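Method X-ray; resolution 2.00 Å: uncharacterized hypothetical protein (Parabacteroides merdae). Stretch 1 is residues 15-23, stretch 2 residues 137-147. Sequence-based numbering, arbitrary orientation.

Stretch 1, residues 15-23: ALSNDCIKR
Stretch 2, residues 137-147: QVAEYKLGPYK

Two strands run side by side in nearly the same direction, yet no backbone-to-backbone hydrogen bond joins them: both hydrogen bonds across the contact use a side-chain amide, one from Gln-137 and one from Asn-18. Strand 17-22 and strand 138-147 belong to one chain, their N-to-C directions 19° apart (signed crossing angle -19°) and their axes 6.3 Å apart at closest approach. The register sets CA of Leu-16 6.3 Å from CA of Gln-137, CA of Ser-17 5.8 Å from CA of Ala-139, and CA of Asp-19 6.4 Å from CA of Tyr-141. Together the stretches bury 641 Å².

The backbone is extended, with phi/psi of -150/160 at Asn-18, -157/148 at Asp-19, -145/164 at Ala-139 and -153/126 at Tyr-141; Leu-16 (-52/129) and Lys-22 (-70/125) have a less negative phi. CA-to-CB bonds point toward the partner at Leu-16, Asn-18 and Lys-22 and, facing them, at Gln-137, Ala-139, Tyr-141, Leu-143 and Tyr-146, whereas Ser-17, Ile-21, Val-138, Glu-140 and Lys-142 point away.

At the N-terminal end, Gln-137 (chi1 m, chi2 t, chi3 -23°) reaches across so that its OE1 accepts a nearly linear hydrogen bond from Leu-16 N (2.9 Å, 175°); its NE2 lies 3.2 Å from Ala-15 CB. Leu-16 (t, p) rests on the neighbouring strand, CD2 3.9 Å from Val-138 CA and CG 4.3 Å from Ala-139 CB. The small Ala-139 side chain also packs against Asn-18, whose CG is 3.6 Å from Ala-139 CB. Asn-18 (chi1 p, chi2 175°) gives its ND2 to Glu-140 O (3.1 Å, 158°). Its OD1 lies 3.1 Å from Glu-140 N, but the angle is too poor for a hydrogen bond; OD1 is satisfied elsewhere in the structure.

Tyr-141 (t, chi2 -81°) lays one ring face against the backbone of Asp-19 and Cys-20. Asp-19 CA stands 4.2 Å from the Tyr-141 ring centroid, 30° off the normal, an off-centre CH-pi contact. Although Asp-19 (chi1 t, chi2 57°) sets off away from the partner, its end comes nearer, bringing OD1 to 3.3 Å from Tyr-141 OH. Cys-20 (t) leaves sideways; its CB is 3.7 Å from Tyr-141 CD1 and its SG 4.0 Å from Leu-143 CD1. Leu-143 (m, t) also places CD1 3.8 Å from Cys-20 O. The contact buries Cys-20 N, which lies over the Tyr-141 ring face, with no partner in the model.

Further along, Lys-22 (t, t, t, m) sets CD over one face of the Tyr-146 (m, chi2 -69°) ring: Lys-22 CD lies 3.8 Å from the Tyr-146 ring centroid, 27° off the normal, and 3.4 Å from Tyr-146 CE1. Two residues before that tyrosine, Gly-144 adopts phi/psi 97/-175, at which a CB would jam against the preceding carbonyl oxygen, and a cis peptide leads into Pro-145 (C-gamma endo). On the outward side, Lys-142 NZ forms a salt bridge with Glu-140 OE2 at 2.7 Å.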

ATOM      1  N   ALA B  15      -0.128   8.487  17.683  1.00 51.66           N
ATOM      2  CA  ALA B  15      -1.514   8.955  17.662  1.00 52.65           C
ATOM      3  C   ALA B  15      -1.868   9.176  16.173  1.00 51.36           C
ATOM      4  O   ALA B  15      -1.000   9.103  15.303  1.00 48.11           O
ATOM      5  CB  ALA B  15      -1.666  10.273  18.440  1.00 56.11           C
ATOM      6  N   LEU B  16      -3.135   9.449  15.905  1.00 52.65           N
ATOM      7  CA  LEU B  16      -3.591   9.872  14.570  1.00 48.55           C
ATOM      8  C   LEU B  16      -2.782  11.017  14.082  1.00 50.94           C
ATOM      9  O   LEU B  16      -2.573  11.981  14.811  1.00 52.74           O
ATOM     10  CB  LEU B  16      -5.047  10.329  14.642  1.00 53.23           C
ATOM     11  CG  LEU B  16      -5.685  10.671  13.299  1.00 53.72           C
ATOM     12  CD1 LEU B  16      -5.456   9.551  12.272  1.00 48.37           C
ATOM     13  CD2 LEU B  16      -7.170  10.864  13.576  1.00 57.41           C
ATOM     14  N   SER B  17      -2.259  10.905  12.872  1.00 49.60           N
ATOM     15  CA  SER B  17      -1.530  11.992  12.265  1.00 50.49           C
ATOM     16  C   SER B  17      -1.902  12.170  10.775  1.00 50.06           C
ATOM     17  O   SER B  17      -2.541  11.302  10.162  1.00 43.57           O
ATOM     18  CB  SER B  17      -0.056  11.723  12.408  1.00 53.23           C
ATOM     19  OG  SER B  17       0.267  10.674  11.536  1.00 58.47           O
ATOM     20  N   ASN B  18      -1.499  13.302  10.199  1.00 45.07           N
ATOM     21  CA  ASN B  18      -1.852  13.596   8.799  1.00 44.24           C
ATOM     22  C   ASN B  18      -0.810  14.456   8.103  1.00 50.24           C
ATOM     23  O   ASN B  18      -0.010  15.102   8.748  1.00 49.63           O
ATOM     24  CB  ASN B  18      -3.286  14.151   8.689  1.00 43.10           C
ATOM     25  CG  ASN B  18      -3.501  15.588   9.274  1.00 49.37           C
ATOM     26  OD1 ASN B  18      -4.598  16.143   9.147  1.00 45.76           O
ATOM     27  ND2 ASN B  18      -2.495  16.180   9.849  1.00 46.16           N
ATOM     28  N   ASP B  19      -0.825  14.435   6.783  1.00 47.96           N
ATOM     29  CA  ASP B  19       0.038  15.264   5.965  1.00 50.83           C
ATOM     30  C   ASP B  19      -0.622  15.414   4.611  1.00 54.48           C
ATOM     31  O   ASP B  19      -1.344  14.536   4.203  1.00 46.11           O
ATOM     32  CB  ASP B  19       1.386  14.592   5.768  1.00 64.51           C
ATOM     33  CG  ASP B  19       2.377  15.500   5.040  1.00 66.07           C
ATOM     34  OD1 ASP B  19       2.634  16.607   5.517  1.00 77.40           O
ATOM     35  OD2 ASP B  19       2.873  15.131   3.972  1.00 78.94           O
ATOM     36  N   CYS B  20      -0.446  16.545   3.938  1.00 48.23           N
ATOM     37  CA  CYS B  20      -1.121  16.749   2.673  1.00 48.72           C
ATOM     38  C   CYS B  20      -0.185  17.441   1.714  1.00 47.84           C
ATOM     39  O   CYS B  20       0.502  18.372   2.108  1.00 50.37           O
ATOM     40  CB  CYS B  20      -2.423  17.558   2.874  1.00 43.92           C
ATOM     41  SG  CYS B  20      -3.526  17.428   1.439  1.00 45.03           S
ATOM     42  N   ILE B  21      -0.158  16.985   0.464  1.00 43.45           N
ATOM     43  CA  ILE B  21       0.702  17.566  -0.578  1.00 50.70           C
ATOM     44  C   ILE B  21      -0.137  17.942  -1.798  1.00 47.24           C
ATOM     45  O   ILE B  21      -0.984  17.191  -2.226  1.00 47.39           O
ATOM     46  CB  ILE B  21       1.928  16.666  -0.941  1.00 59.91           C
ATOM     47  CG1 ILE B  21       1.551  15.439  -1.781  1.00 74.29           C
ATOM     48  CG2 ILE B  21       2.668  16.243   0.332  1.00 59.45           C
ATOM     49  CD1 ILE B  21       2.723  14.780  -2.501  1.00 82.31           C
ATOM     50  N   LYS B  22       0.045  19.157  -2.305  1.00 43.87           N
ATOM     51  CA  LYS B  22      -0.590  19.565  -3.542  1.00 42.06           C
ATOM     52  C   LYS B  22       0.093  18.777  -4.643  1.00 46.43           C
ATOM     53  O   LYS B  22       1.312  18.772  -4.708  1.00 48.26           O
ATOM     54  CB  LYS B  22      -0.402  21.084  -3.748  1.00 48.99           C
ATOM     55  CG  LYS B  22      -1.081  21.639  -5.006  1.00 53.82           C
ATOM     56  CD  LYS B  22      -1.128  23.159  -5.001  1.00 57.95           C
ATOM     57  CE  LYS B  22      -1.342  23.723  -6.419  1.00 55.09           C
ATOM     58  NZ  LYS B  22      -0.089  23.818  -7.216  1.00 52.45           N
ATOM     59  N   ARG B  23      -0.652  18.050  -5.454  1.00 50.17           N
ATOM     60  CA  ARG B  23      -0.059  17.301  -6.583  1.00 48.57           C
ATOM     61  C   ARG B  23       0.096  18.186  -7.818  1.00 63.27           C
ATOM     62  O   ARG B  23       1.093  18.137  -8.506  1.00 56.05           O
ATOM     63  CB  ARG B  23      -0.842  16.022  -6.885  1.00 57.11           C
ATOM     64  CG  ARG B  23      -0.445  14.905  -5.912  1.00 70.69           C
ATOM     65  CD  ARG B  23      -1.457  13.768  -5.829  1.00 94.83           C
ATOM     66  NE  ARG B  23      -1.772  13.145  -7.118  1.00109.89           N
ATOM     67  CZ  ARG B  23      -1.020  12.231  -7.741  1.00 95.25           C
ATOM     68  NH1 ARG B  23       0.133  11.812  -7.224  1.00 88.04           N
ATOM     69  NH2 ARG B  23      -1.430  11.728  -8.902  1.00 68.38           N
ATOM     70  N   GLN B 137      -9.675  10.256  18.299  1.00 54.52           N
ATOM     71  CA  GLN B 137      -8.671  11.246  17.991  1.00 50.56           C
ATOM     72  C   GLN B 137      -9.035  11.955  16.671  1.00 48.35           C
ATOM     73  O   GLN B 137      -9.798  11.414  15.854  1.00 52.92           O
ATOM     74  CB  GLN B 137      -7.308  10.613  17.887  1.00 55.51           C
ATOM     75  CG  GLN B 137      -6.627  10.438  19.224  1.00 64.16           C
ATOM     76  CD  GLN B 137      -5.272   9.781  19.096  1.00 60.35           C
ATOM     77  OE1 GLN B 137      -4.990   9.096  18.126  1.00 65.78           O
ATOM     78  NE2 GLN B 137      -4.408  10.013  20.092  1.00 55.77           N
ATOM     79  N   VAL B 138      -8.508  13.164  16.512  1.00 51.94           N
ATOM     80  CA  VAL B 138      -8.673  14.003  15.295  1.00 54.23           C
ATOM     81  C   VAL B 138      -7.291  14.570  14.859  1.00 53.39           C
ATOM     82  O   VAL B 138      -6.393  14.604  15.662  1.00 57.61           O
ATOM     83  CB  VAL B 138      -9.662  15.154  15.568  1.00 55.82           C
ATOM     84  CG1 VAL B 138     -11.049  14.591  15.917  1.00 55.17           C
ATOM     85  CG2 VAL B 138      -9.144  16.039  16.695  1.00 50.53           C
ATOM     86  N   ALA B 139      -7.103  14.938  13.578  1.00 51.09           N
ATOM     87  CA  ALA B 139      -5.930  15.695  13.112  1.00 46.62           C
ATOM     88  C   ALA B 139      -6.369  16.647  12.006  1.00 43.66           C
ATOM     89  O   ALA B 139      -7.438  16.469  11.429  1.00 51.09           O
ATOM     90  CB  ALA B 139      -4.805  14.810  12.592  1.00 42.68           C
ATOM     91  N   GLU B 140      -5.518  17.630  11.703  1.00 44.66           N
ATOM     92  CA  GLU B 140      -5.875  18.702  10.775  1.00 52.67           C
ATOM     93  C   GLU B 140      -4.633  19.166  10.063  1.00 52.16           C
ATOM     94  O   GLU B 140      -3.551  19.032  10.612  1.00 49.23           O
ATOM     95  CB  GLU B 140      -6.556  19.880  11.527  1.00 53.10           C
ATOM     96  CG  GLU B 140      -5.957  21.255  11.295  1.00 72.72           C
ATOM     97  CD  GLU B 140      -6.775  22.350  11.952  1.00 98.43           C
ATOM     98  OE1 GLU B 140      -6.998  22.274  13.181  1.00 95.96           O
ATOM     99  OE2 GLU B 140      -7.202  23.285  11.236  1.00 82.31           O
ATOM    100  N   TYR B 141      -4.791  19.658   8.835  1.00 45.92           N
ATOM    101  CA  TYR B 141      -3.683  20.119   8.005  1.00 48.71           C
ATOM    102  C   TYR B 141      -4.185  21.176   7.037  1.00 45.28           C
ATOM    103  O   TYR B 141      -5.124  20.918   6.303  1.00 47.06           O
ATOM    104  CB  TYR B 141      -3.077  18.965   7.202  1.00 45.72           C
ATOM    105  CG  TYR B 141      -1.673  19.223   6.704  1.00 47.74           C
ATOM    106  CD1 TYR B 141      -1.440  19.968   5.555  1.00 50.06           C
ATOM    107  CD2 TYR B 141      -0.566  18.734   7.405  1.00 50.31           C
ATOM    108  CE1 TYR B 141      -0.147  20.217   5.118  1.00 50.71           C
ATOM    109  CE2 TYR B 141       0.716  18.980   6.971  1.00 59.91           C
ATOM    110  CZ  TYR B 141       0.905  19.701   5.842  1.00 57.64           C
ATOM    111  OH  TYR B 141       2.161  19.912   5.474  1.00 65.04           O
ATOM    112  N   LYS B 142      -3.544  22.351   7.017  1.00 49.50           N
ATOM    113  CA  LYS B 142      -3.957  23.472   6.150  1.00 50.00           C
ATOM    114  C   LYS B 142      -2.961  23.654   5.017  1.00 49.44           C
ATOM    115  O   LYS B 142      -1.766  23.501   5.214  1.00 52.81           O
ATOM    116  CB  LYS B 142      -4.021  24.790   6.948  1.00 55.73           C
ATOM    117  CG  LYS B 142      -4.968  24.716   8.134  1.00 65.05           C
ATOM    118  CD  LYS B 142      -5.032  26.012   8.923  1.00 81.00           C
ATOM    119  CE  LYS B 142      -6.132  25.951   9.970  1.00 78.05           C
ATOM    120  NZ  LYS B 142      -7.341  25.279   9.412  1.00 80.07           N
ATOM    121  N   LEU B 143      -3.479  23.983   3.830  1.00 46.62           N
ATOM    122  CA  LEU B 143      -2.682  24.311   2.674  1.00 50.02           C
ATOM    123  C   LEU B 143      -3.241  25.585   1.993  1.00 58.02           C
ATOM    124  O   LEU B 143      -4.447  25.869   2.042  1.00 51.40           O
ATOM    125  CB  LEU B 143      -2.684  23.153   1.673  1.00 48.27           C
ATOM    126  CG  LEU B 143      -1.723  22.009   1.945  1.00 44.74           C
ATOM    127  CD1 LEU B 143      -1.899  20.985   0.837  1.00 49.56           C
ATOM    128  CD2 LEU B 143      -0.303  22.573   2.015  1.00 48.96           C
ATOM    129  N   GLY B 144      -2.345  26.327   1.350  1.00 52.33           N
ATOM    130  CA  GLY B 144      -2.649  27.559   0.683  1.00 54.52           C
ATOM    131  C   GLY B 144      -2.354  28.790   1.512  1.00 52.93           C
ATOM    132  O   GLY B 144      -1.872  28.680   2.635  1.00 54.63           O
ATOM    133  N   PRO B 145      -2.697  29.985   0.998  1.00 51.35           N
ATOM    134  CA  PRO B 145      -3.570  30.157  -0.153  1.00 55.18           C
ATOM    135  C   PRO B 145      -2.892  29.950  -1.462  1.00 50.77           C
ATOM    136  O   PRO B 145      -1.686  29.996  -1.558  1.00 57.94           O
ATOM    137  CB  PRO B 145      -4.048  31.604  -0.029  1.00 64.45           C
ATOM    138  CG  PRO B 145      -2.982  32.289   0.724  1.00 52.96           C
ATOM    139  CD  PRO B 145      -2.424  31.265   1.666  1.00 61.28           C
ATOM    140  N   TYR B 146      -3.695  29.626  -2.460  1.00 47.46           N
ATOM    141  CA  TYR B 146      -3.235  29.454  -3.795  1.00 43.53           C
ATOM    142  C   TYR B 146      -3.943  30.459  -4.723  1.00 47.16           C
ATOM    143  O   TYR B 146      -5.156  30.646  -4.609  1.00 45.27           O
ATOM    144  CB  TYR B 146      -3.564  28.048  -4.275  1.00 44.28           C
ATOM    145  CG  TYR B 146      -2.913  26.936  -3.488  1.00 42.29           C
ATOM    146  CD1 TYR B 146      -1.514  26.737  -3.551  1.00 56.09           C
ATOM    147  CD2 TYR B 146      -3.660  26.104  -2.688  1.00 46.92           C
ATOM    148  CE1 TYR B 146      -0.898  25.746  -2.827  1.00 47.80           C
ATOM    149  CE2 TYR B 146      -3.059  25.095  -1.926  1.00 47.11           C
ATOM    150  CZ  TYR B 146      -1.698  24.904  -2.013  1.00 44.98           C
ATOM    151  OH  TYR B 146      -1.116  23.880  -1.313  1.00 46.02           O
ATOM    152  N   LYS B 147      -3.192  31.034  -5.662  1.00 47.37           N
ATOM    153  CA  LYS B 147      -3.701  32.080  -6.574  1.00 48.42           C
ATOM    154  C   LYS B 147      -4.470  31.438  -7.710  1.00 42.47           C
ATOM    155  O   LYS B 147      -4.013  30.482  -8.316  1.00 45.09           O
ATOM    156  CB  LYS B 147      -2.546  32.957  -7.122  1.00 52.42           C
TER